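Local coordinates for gene 2 protein (Enterobacteria phage Sf6, PDB 5C12), which forms, in this C-terminal piece of the large terminase subunit, the metal-dependent nuclease domain of the phage's DNA-packaging machine, at residues D163-K168 and G229-M234; L39-K44 and G68-R73; A98-W103 and K124-M129. The protein carries 1 engineered substitution. All blocks are in the same frame, centred on the assembly; numbering follows the deposited sequence.

How the contacts relate
Contact 3 belongs to the central sheet: two neighbouring parallel strands, 100-104 and 126-130, joined by a regular ladder and flanked by aromatic side chains. Contact 2 reaches the same sheet about 19 Å away, centre to centre, but there the loop 39-44 only leans on the start of strand 70-77, through apolar contacts and one shared water. Contact 1 lies outside the sheet, on the opposite side of the chain's centre from contact 2; it ties the end of helix 161-164 to a loop with a single bridge and a salt bridge. All three are partly buried, and contact 3 alone comes near the metal site.

Contact 1 (D163-K168 and G229-M234); sequences DVFRNK and GKLELM
Leu231 lays its CD1 methyl against two apolar neighbours at once, 4.0 Å from CG1 of Val164 and 3.9 Å from CE1 of Phe165. The valine and leucine run side by side in the same direction. Val164 CG1, turned anti to its own backbone nitrogen (chi1 173°), also sits above the centre of the Phe165 ring, so the three side chains form one small cluster. Behind them the backbones make a single bridge. Leu231 N donates to Val164 O at 2.8 Å, and Arg166 N returns a bond to Leu231 O at 2.9 Å.

On the other side of this bridge Arg166 and Glu232 travel alongside each other, both extended, and meet in a salt bridge, NH1 to OE2 3.1 Å. Each carboxylate oxygen takes only a weak bond from NH1, and the guanidinium and carboxylate planes are turned 73° apart. Glu232 OE1 has a further partner in Asn226 ND2, which would steady the carboxylate. Lys230 stretches over the backbone of 163-166, and a water links its NZ to Phe165 O; a second water joins Asp163 O to Gly229 O.

The bridge fastens the point where helix 161-164 ends to the loop between helices 208-218 and 236-243. Helix 168-189 packs against both, with Gln171 against Phe165 and Tyr174 against Leu231.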
loop_
_atom_site.group_PDB
_atom_site.type_symbol
_atom_site.label_atom_id
_atom_site.label_comp_id
_atom_site.label_asym_id
_atom_site.label_seq_id
_atom_site.Cartn_x
_atom_site.Cartn_y
_atom_site.Cartn_z
ATOM N N ASP A 163 -11.680 10.948 -13.845
ATOM C CA ASP A 163 -11.135 12.193 -14.386
ATOM C C ASP A 163 -9.863 12.590 -13.631
ATOM O O ASP A 163 -9.020 13.278 -14.184
ATOM C CB ASP A 163 -12.121 13.340 -14.245
ATOM C CG ASP A 163 -13.314 13.218 -15.159
ATOM O OD1 ASP A 163 -13.142 13.251 -16.397
ATOM O OD2 ASP A 163 -14.442 13.158 -14.626
ATOM N N VAL A 164 -9.757 12.192 -12.373
ATOM C CA VAL A 164 -8.686 12.656 -11.500
ATOM C C VAL A 164 -7.463 11.733 -11.538
ATOM O O VAL A 164 -6.329 12.203 -11.635
ATOM C CB VAL A 164 -9.193 12.801 -10.053
ATOM C CG1 VAL A 164 -8.018 13.109 -9.105
ATOM C CG2 VAL A 164 -10.252 13.889 -9.982
ATOM N N PHE A 165 -7.691 10.423 -11.482
ATOM C CA PHE A 165 -6.602 9.444 -11.426
ATOM C C PHE A 165 -6.502 8.671 -12.726
ATOM O O PHE A 165 -7.514 8.235 -13.269
ATOM C CB PHE A 165 -6.843 8.429 -10.323
ATOM C CG PHE A 165 -6.963 9.037 -8.964
ATOM C CD1 PHE A 165 -5.858 9.607 -8.341
ATOM C CD2 PHE A 165 -8.181 9.049 -8.308
ATOM C CE1 PHE A 165 -5.980 10.169 -7.099
ATOM C CE2 PHE A 165 -8.295 9.596 -7.049
ATOM C CZ PHE A 165 -7.201 10.165 -6.451
ATOM N N ARG A 166 -5.295 8.505 -13.243
ATOM C CA ARG A 166 -5.157 7.700 -14.451
ATOM C C ARG A 166 -5.554 6.256 -14.197
ATOM O O ARG A 166 -6.286 5.650 -14.985
ATOM C CB ARG A 166 -3.740 7.745 -15.034
ATOM C CG ARG A 166 -3.615 6.787 -16.229
ATOM C CD ARG A 166 -2.363 6.936 -17.039
ATOM N NE ARG A 166 -2.485 6.163 -18.279
ATOM C CZ ARG A 166 -1.641 6.224 -19.302
ATOM N NH1 ARG A 166 -0.587 7.024 -19.267
ATOM N NH2 ARG A 166 -1.859 5.479 -20.377
ATOM N N ASN A 167 -5.082 5.702 -13.094
ATOM C CA ASN A 167 -5.182 4.266 -12.872
ATOM C C ASN A 167 -5.163 3.938 -11.393
ATOM O O ASN A 167 -5.074 4.835 -10.556
ATOM C CB ASN A 167 -4.064 3.526 -13.632
ATOM C CG ASN A 167 -2.676 4.071 -13.335
ATOM O OD1 ASN A 167 -2.396 4.577 -12.229
ATOM N ND2 ASN A 167 -1.788 3.953 -14.313
ATOM N N LYS A 168 -5.311 2.653 -11.066
ATOM C CA LYS A 168 -5.373 2.234 -9.677
ATOM C C LYS A 168 -4.093 2.520 -8.904
ATOM O O LYS A 168 -4.148 2.855 -7.718
ATOM C CB LYS A 168 -5.713 0.733 -9.576
ATOM C CG LYS A 168 -7.167 0.437 -9.864
ATOM C CD LYS A 168 -7.477 -1.058 -9.716
ATOM C CE LYS A 168 -8.965 -1.324 -9.794
ATOM N NZ LYS A 168 -9.460 -1.198 -11.176
ATOM N N GLY A 229 -4.106 15.364 -18.247
ATOM C CA GLY A 229 -4.353 16.108 -17.026
ATOM C C GLY A 229 -4.724 15.271 -15.826
ATOM O O GLY A 229 -5.314 15.777 -14.862
ATOM N N LYS A 230 -4.397 13.985 -15.858
ATOM C CA LYS A 230 -4.728 13.097 -14.763
ATOM C C LYS A 230 -3.509 12.891 -13.875
ATOM O O LYS A 230 -2.374 13.104 -14.310
ATOM C CB LYS A 230 -5.191 11.746 -15.291
ATOM C CG LYS A 230 -6.469 11.795 -16.120
ATOM C CD LYS A 230 -6.843 10.360 -16.515
ATOM C CE LYS A 230 -7.934 10.305 -17.525
ATOM N NZ LYS A 230 -8.065 8.917 -18.064
ATOM N N LEU A 231 -3.755 12.493 -12.635
ATOM C CA LEU A 231 -2.668 12.152 -11.726
ATOM C C LEU A 231 -2.134 10.791 -12.145
ATOM O O LEU A 231 -2.884 9.824 -12.291
ATOM C CB LEU A 231 -3.145 12.138 -10.274
ATOM C CG LEU A 231 -3.525 13.515 -9.714
ATOM C CD1 LEU A 231 -4.142 13.355 -8.333
ATOM C CD2 LEU A 231 -2.355 14.475 -9.699
ATOM N N GLU A 232 -0.825 10.716 -12.324
ATOM C CA GLU A 232 -0.171 9.491 -12.718
ATOM C C GLU A 232 1.201 9.477 -12.044
ATOM O O GLU A 232 1.813 10.530 -11.870
ATOM C CB GLU A 232 -0.023 9.421 -14.239
ATOM C CG GLU A 232 0.506 8.091 -14.739
ATOM C CD GLU A 232 0.689 8.032 -16.252
ATOM O OE1 GLU A 232 0.408 9.026 -16.963
ATOM O OE2 GLU A 232 1.159 6.972 -16.722
ATOM N N LEU A 233 1.658 8.296 -11.656
ATOM C CA LEU A 233 2.944 8.144 -10.973
ATOM C C LEU A 233 3.987 7.498 -11.875
ATOM O O LEU A 233 3.651 6.800 -12.823
ATOM C CB LEU A 233 2.761 7.299 -9.725
ATOM C CG LEU A 233 1.764 7.914 -8.749
ATOM C CD1 LEU A 233 1.549 6.956 -7.594
ATOM C CD2 LEU A 233 2.209 9.279 -8.262
ATOM N N MET A 234 5.255 7.744 -11.587
ATOM C CA MET A 234 6.318 7.033 -12.270
ATOM C C MET A 234 6.198 5.558 -11.938
ATOM O O MET A 234 5.872 5.176 -10.808
ATOM C CB MET A 234 7.691 7.524 -11.808
ATOM C CG MET A 234 8.052 8.925 -12.227
ATOM S SD MET A 234 9.746 9.337 -11.750
ATOM C CE MET A 234 10.662 7.970 -12.432
HETATM O O HOH W 1 -8.242 15.912 -13.840
HETATM O O HOH W 2 -8.793 7.406 -15.680
HETATM O O HOH W 3 0.188 5.794 -11.842
#

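Contact 2 (L39-K44 and G68-R73); sequences LGWKAK and GSVVKR
Trp41 reaches across to strand 70-77 with the far end of its indole. At CB the side chain sets out to one side of the partner segment, and with chi1 at 49° CG is wedged between the backbone nitrogen and the carbonyl carbon. That turn swings the six-membered ring round to residues 69 and 70. CZ3 rests 3.6 Å from Val70 CG2, and next along the ring CH2 lies 3.9 Å from Ser69 CB. Ser69 CB and Val70 CG2 both come to the ring obliquely. Ser69 O sits at the ring's edge, in its plane. The indole and the valine slide past each other in opposite directions.

Val70 CG2 is shared, for the methyl of Ala43 also packs on it, CB to CG2 3.6 Å. This branch of the valine, anti to the carbonyl carbon and beside the backbone nitrogen, thus fits between the tryptophan and the alanine. Ser69 turns its hydroxyl to another part of the chain, where OG bonds to Pro195 O.

No direct hydrogen bond joins the two backbones. Instead one water accepts from both Lys44 N and Ser69 N, at 3.0 Å each, while Gly68 CA makes a C-H...O contact of 3.4 Å with Lys44 O. Gly68 (phi 53°, psi -128°) and Ser69 after it have the backbone angles of a type II' beta turn, which links strands 61-67 and 70-77 in a hairpin.

The loop 39-44 leads from helix 35-39 into strand 47-52. Here it passes that hairpin turn, with Ala43 also touching His67 and the indole reaching Pro195, Met198 and Ser200, the last of these in the short strand 200-201.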
loop_
_atom_site.group_PDB
_atom_site.type_symbol
_atom_site.label_atom_id
_atom_site.label_comp_id
_atom_site.label_asym_id
_atom_site.label_seq_id
_atom_site.Cartn_x
_atom_site.Cartn_y
_atom_site.Cartn_z
ATOM N N LEU A 39 -2.916 10.369 19.537
ATOM C CA LEU A 39 -4.235 10.968 19.451
ATOM C C LEU A 39 -5.297 10.196 20.227
ATOM O O LEU A 39 -6.421 10.661 20.357
ATOM C CB LEU A 39 -4.657 11.091 17.993
ATOM C CG LEU A 39 -3.785 12.002 17.129
ATOM C CD1 LEU A 39 -4.184 11.895 15.659
ATOM C CD2 LEU A 39 -3.877 13.435 17.613
ATOM N N GLY A 40 -4.954 9.014 20.720
ATOM C CA GLY A 40 -5.849 8.282 21.594
ATOM C C GLY A 40 -6.955 7.506 20.897
ATOM O O GLY A 40 -8.111 7.552 21.324
ATOM N N TRP A 41 -6.614 6.778 19.848
ATOM C CA TRP A 41 -7.583 5.847 19.270
ATOM C C TRP A 41 -6.964 4.491 18.983
ATOM O O TRP A 41 -5.749 4.326 19.038
ATOM C CB TRP A 41 -8.262 6.425 18.030
ATOM C CG TRP A 41 -7.363 6.998 17.014
ATOM C CD1 TRP A 41 -6.898 8.287 16.948
ATOM C CD2 TRP A 41 -6.818 6.321 15.893
ATOM N NE1 TRP A 41 -6.091 8.440 15.848
ATOM C CE2 TRP A 41 -6.039 7.248 15.178
ATOM C CE3 TRP A 41 -6.929 5.017 15.403
ATOM C CZ2 TRP A 41 -5.363 6.905 14.010
ATOM C CZ3 TRP A 41 -6.257 4.696 14.250
ATOM C CH2 TRP A 41 -5.484 5.630 13.571
ATOM N N LYS A 42 -7.831 3.515 18.718
ATOM C CA LYS A 42 -7.452 2.110 18.582
ATOM C C LYS A 42 -7.842 1.620 17.194
ATOM O O LYS A 42 -8.778 2.142 16.595
ATOM C CB LYS A 42 -8.210 1.249 19.602
ATOM C CG LYS A 42 -7.786 1.416 21.049
ATOM C CD LYS A 42 -6.352 0.948 21.267
ATOM C CE LYS A 42 -6.167 0.275 22.630
ATOM N NZ LYS A 42 -6.544 1.154 23.773
ATOM N N ALA A 43 -7.125 0.620 16.696
ATOM C CA ALA A 43 -7.443 0.003 15.411
ATOM C C ALA A 43 -8.830 -0.629 15.440
ATOM O O ALA A 43 -9.145 -1.420 16.330
ATOM C CB ALA A 43 -6.401 -1.042 15.071
ATOM N N LYS A 44 -9.635 -0.300 14.430
ATOM C CA LYS A 44 -10.960 -0.895 14.237
ATOM C C LYS A 44 -11.181 -1.098 12.744
ATOM O O LYS A 44 -10.977 -0.178 11.948
ATOM C CB LYS A 44 -12.056 0.023 14.741
ATOM C CG LYS A 44 -12.071 0.252 16.229
ATOM C CD LYS A 44 -12.441 -0.978 17.005
ATOM C CE LYS A 44 -12.764 -0.610 18.447
ATOM N NZ LYS A 44 -12.953 -1.787 19.315
ATOM N N GLY A 68 -7.662 -1.993 10.217
ATOM C CA GLY A 68 -8.235 -0.678 10.030
ATOM C C GLY A 68 -7.168 0.319 9.633
ATOM O O GLY A 68 -6.386 0.111 8.718
ATOM N N SER A 69 -7.115 1.433 10.365
ATOM C CA SER A 69 -6.203 2.501 10.036
ATOM C C SER A 69 -4.839 2.381 10.727
ATOM O O SER A 69 -4.077 3.342 10.724
ATOM C CB SER A 69 -6.850 3.852 10.399
ATOM O OG SER A 69 -8.045 4.031 9.621
ATOM N N VAL A 70 -4.540 1.236 11.329
ATOM C CA VAL A 70 -3.243 1.060 12.007
ATOM C C VAL A 70 -2.427 -0.003 11.287
ATOM O O VAL A 70 -2.828 -1.164 11.242
ATOM C CB VAL A 70 -3.406 0.674 13.485
ATOM C CG1 VAL A 70 -2.025 0.544 14.143
ATOM C CG2 VAL A 70 -4.231 1.730 14.224
ATOM N N VAL A 71 -1.307 0.398 10.696
ATOM C CA VAL A 71 -0.368 -0.524 10.042
ATOM C C VAL A 71 0.408 -1.330 11.105
ATOM O O VAL A 71 0.988 -0.754 12.024
ATOM C CB VAL A 71 0.604 0.241 9.117
ATOM C CG1 VAL A 71 1.578 -0.716 8.409
ATOM C CG2 VAL A 71 -0.155 1.063 8.075
ATOM N N LYS A 72 0.396 -2.654 10.994
ATOM C CA LYS A 72 0.974 -3.511 12.021
ATOM C C LYS A 72 2.170 -4.358 11.571
ATOM O O LYS A 72 2.933 -4.822 12.417
ATOM C CB LYS A 72 -0.095 -4.381 12.670
ATOM C CG LYS A 72 -0.721 -5.397 11.791
ATOM C CD LYS A 72 -1.661 -6.300 12.591
ATOM C CE LYS A 72 -2.277 -7.358 11.690
ATOM N NZ LYS A 72 -3.167 -8.216 12.504
ATOM N N ARG A 73 2.343 -4.568 10.268
ATOM C CA ARG A 73 3.481 -5.316 9.758
ATOM C C ARG A 73 3.948 -4.768 8.435
ATOM O O ARG A 73 3.137 -4.459 7.552
ATOM C CB ARG A 73 3.177 -6.823 9.594
ATOM C CG ARG A 73 4.437 -7.656 9.382
ATOM C CD ARG A 73 4.193 -9.091 9.017
ATOM N NE ARG A 73 3.386 -9.787 10.007
ATOM C CZ ARG A 73 3.869 -10.442 11.050
ATOM N NH1 ARG A 73 5.170 -10.473 11.275
ATOM N NH2 ARG A 73 3.044 -11.061 11.875
HETATM O O HOH W 4 -9.096 1.906 12.500
#

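Contact 3 (A98-W103 and K124-M129); sequences ADHYLW and KITATM
Thr126 OG1 is held from two directions: His100 ND1 lies 2.7 Å away, and a water also bonds to it. The hydroxyl meets the imidazole at its edge, in the ring plane, and either partner could be the donor. With chi1 at 64°, OG1 is placed between the backbone nitrogen and the carbonyl carbon of its own residue, turned toward the histidine beside it. The same water donates to Tyr101 O and bonds to Thr128 OG1, linking both threonines to the neighbouring strand.

The backbones are joined by a parallel ladder in which Thr126 and Thr128 alternately donate and accept. Thr126 N bonds to Asp99 O and Thr126 O receives Tyr101 N; farther on, Thr128 N reaches Tyr101 O at 2.9 Å and Trp103 N closes on Thr128 O at 3.2 Å.

The opposite sheet face carries Tyr101, Trp103, Ala127 and Met129. Here Met129 lies across the indole: its CA makes a CH-pi contact 3.9 Å from the centroid of the six-membered ring of Trp103. Bent at chi3 (-69°), the chain brings CE back to 3.4 Å from Trp103 CZ2. Trp103 NE1 bonds to Gly109 O, which would help set the indole's rotation, together with Met129 over one face. Tyr101 packs edge-to-face with Phe120.

Asp104 binds metal in other structures of this protein, and the Trp103 side chain is about 9 Å from a bound magnesium: the strand ends beside the metal site. Strands 100-104 and 126-130 form a beta-alpha-beta crossover through helix 113-119, consistent with the RNase H-like fold of terminase nucleases.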
loop_
_atom_site.group_PDB
_atom_site.type_symbol
_atom_site.label_atom_id
_atom_site.label_comp_id
_atom_site.label_asym_id
_atom_site.label_seq_id
_atom_site.Cartn_x
_atom_site.Cartn_y
_atom_site.Cartn_z
ATOM N N ALA A 98 -5.608 -11.879 8.545
ATOM C CA ALA A 98 -6.171 -11.108 7.455
ATOM C C ALA A 98 -7.578 -11.543 7.101
ATOM O O ALA A 98 -7.884 -12.733 7.071
ATOM C CB ALA A 98 -5.281 -11.171 6.218
ATOM N N ASP A 99 -8.413 -10.555 6.802
ATOM C CA ASP A 99 -9.717 -10.781 6.194
ATOM C C ASP A 99 -9.605 -10.707 4.683
ATOM O O ASP A 99 -10.345 -11.370 3.970
ATOM C CB ASP A 99 -10.709 -9.725 6.698
ATOM C CG ASP A 99 -10.926 -9.813 8.187
ATOM O OD1 ASP A 99 -11.418 -10.850 8.659
ATOM O OD2 ASP A 99 -10.586 -8.858 8.915
ATOM N N HIS A 100 -8.672 -9.904 4.193
ATOM C CA HIS A 100 -8.487 -9.652 2.773
ATOM C C HIS A 100 -7.013 -9.622 2.454
ATOM O O HIS A 100 -6.238 -8.982 3.151
ATOM C CB HIS A 100 -9.111 -8.312 2.395
ATOM C CG HIS A 100 -10.535 -8.173 2.808
ATOM N ND1 HIS A 100 -11.564 -8.824 2.165
ATOM C CD2 HIS A 100 -11.110 -7.452 3.801
ATOM C CE1 HIS A 100 -12.709 -8.509 2.744
ATOM N NE2 HIS A 100 -12.463 -7.674 3.736
ATOM N N TYR A 101 -6.634 -10.268 1.368
ATOM C CA TYR A 101 -5.268 -10.292 0.878
ATOM C C TYR A 101 -5.278 -9.853 -0.569
ATOM O O TYR A 101 -6.108 -10.333 -1.352
ATOM C CB TYR A 101 -4.734 -11.699 0.948
ATOM C CG TYR A 101 -3.409 -11.959 0.309
ATOM C CD1 TYR A 101 -3.321 -12.451 -0.971
ATOM C CD2 TYR A 101 -2.221 -11.799 1.029
ATOM C CE1 TYR A 101 -2.115 -12.729 -1.549
ATOM C CE2 TYR A 101 -1.007 -12.082 0.461
ATOM C CZ TYR A 101 -0.957 -12.548 -0.839
ATOM O OH TYR A 101 0.231 -12.882 -1.444
ATOM N N LEU A 102 -4.361 -8.960 -0.914
ATOM C CA LEU A 102 -4.148 -8.537 -2.292
ATOM C C LEU A 102 -2.723 -8.817 -2.711
ATOM O O LEU A 102 -1.817 -8.893 -1.871
ATOM C CB LEU A 102 -4.444 -7.052 -2.471
ATOM C CG LEU A 102 -5.830 -6.579 -2.025
ATOM C CD1 LEU A 102 -5.757 -6.090 -0.586
ATOM C CD2 LEU A 102 -6.339 -5.462 -2.929
ATOM N N TRP A 103 -2.501 -8.979 -4.013
ATOM C CA TRP A 103 -1.144 -9.044 -4.508
ATOM C C TRP A 103 -1.073 -8.440 -5.890
ATOM O O TRP A 103 -2.078 -8.404 -6.606
ATOM C CB TRP A 103 -0.620 -10.488 -4.517
ATOM C CG TRP A 103 -1.023 -11.286 -5.725
ATOM C CD1 TRP A 103 -0.259 -11.534 -6.824
ATOM C CD2 TRP A 103 -2.278 -11.952 -5.949
ATOM N NE1 TRP A 103 -0.962 -12.297 -7.729
ATOM C CE2 TRP A 103 -2.205 -12.555 -7.215
ATOM C CE3 TRP A 103 -3.457 -12.063 -5.213
ATOM C CZ2 TRP A 103 -3.261 -13.284 -7.753
ATOM C CZ3 TRP A 103 -4.512 -12.758 -5.756
ATOM C CH2 TRP A 103 -4.404 -13.375 -7.009
ATOM N N LYS A 124 -11.290 -17.934 6.079
ATOM C CA LYS A 124 -12.110 -16.844 5.608
ATOM C C LYS A 124 -11.222 -15.656 5.236
ATOM O O LYS A 124 -11.212 -14.619 5.915
ATOM C CB LYS A 124 -13.122 -16.441 6.679
ATOM C CG LYS A 124 -14.336 -15.706 6.139
ATOM C CD LYS A 124 -15.624 -16.212 6.776
ATOM C CE LYS A 124 -15.923 -17.648 6.366
ATOM N NZ LYS A 124 -17.258 -18.106 6.840
ATOM N N ILE A 125 -10.459 -15.835 4.159
ATOM C CA ILE A 125 -9.577 -14.787 3.639
ATOM C C ILE A 125 -9.832 -14.643 2.162
ATOM O O ILE A 125 -9.723 -15.625 1.407
ATOM C CB ILE A 125 -8.098 -15.139 3.842
ATOM C CG1 ILE A 125 -7.856 -15.522 5.295
ATOM C CG2 ILE A 125 -7.224 -13.984 3.384
ATOM C CD1 ILE A 125 -6.455 -15.925 5.588
ATOM N N THR A 126 -10.229 -13.447 1.746
ATOM C CA THR A 126 -10.431 -13.183 0.335
ATOM C C THR A 126 -9.089 -12.924 -0.326
ATOM O O THR A 126 -8.152 -12.444 0.307
ATOM C CB THR A 126 -11.332 -11.974 0.088
ATOM O OG1 THR A 126 -10.697 -10.792 0.595
ATOM C CG2 THR A 126 -12.677 -12.174 0.754
ATOM N N ALA A 127 -9.000 -13.238 -1.608
ATOM C CA ALA A 127 -7.797 -13.024 -2.392
ATOM C C ALA A 127 -8.158 -12.195 -3.610
ATOM O O ALA A 127 -9.024 -12.596 -4.399
ATOM C CB ALA A 127 -7.186 -14.349 -2.820
ATOM N N THR A 128 -7.502 -11.051 -3.767
ATOM C CA THR A 128 -7.787 -10.117 -4.855
ATOM C C THR A 128 -6.520 -9.772 -5.609
ATOM O O THR A 128 -5.509 -9.400 -4.981
ATOM C CB THR A 128 -8.429 -8.837 -4.304
ATOM O OG1 THR A 128 -9.678 -9.173 -3.701
ATOM C CG2 THR A 128 -8.634 -7.814 -5.410
ATOM N N MET A 129 -6.543 -9.920 -6.933
ATOM C CA MET A 129 -5.387 -9.561 -7.733
ATOM C C MET A 129 -5.486 -8.073 -7.983
ATOM O O MET A 129 -6.495 -7.586 -8.474
ATOM C CB MET A 129 -5.347 -10.319 -9.066
ATOM C CG MET A 129 -4.258 -9.764 -9.995
ATOM S SD MET A 129 -4.138 -10.626 -11.574
ATOM C CE MET A 129 -3.535 -12.074 -10.877
HETATM O O HOH W 5 -12.611 -12.948 7.531
HETATM O O HOH W 6 -13.026 -12.125 4.417
HETATM O O HOH W 7 -8.980 -9.537 -1.080
#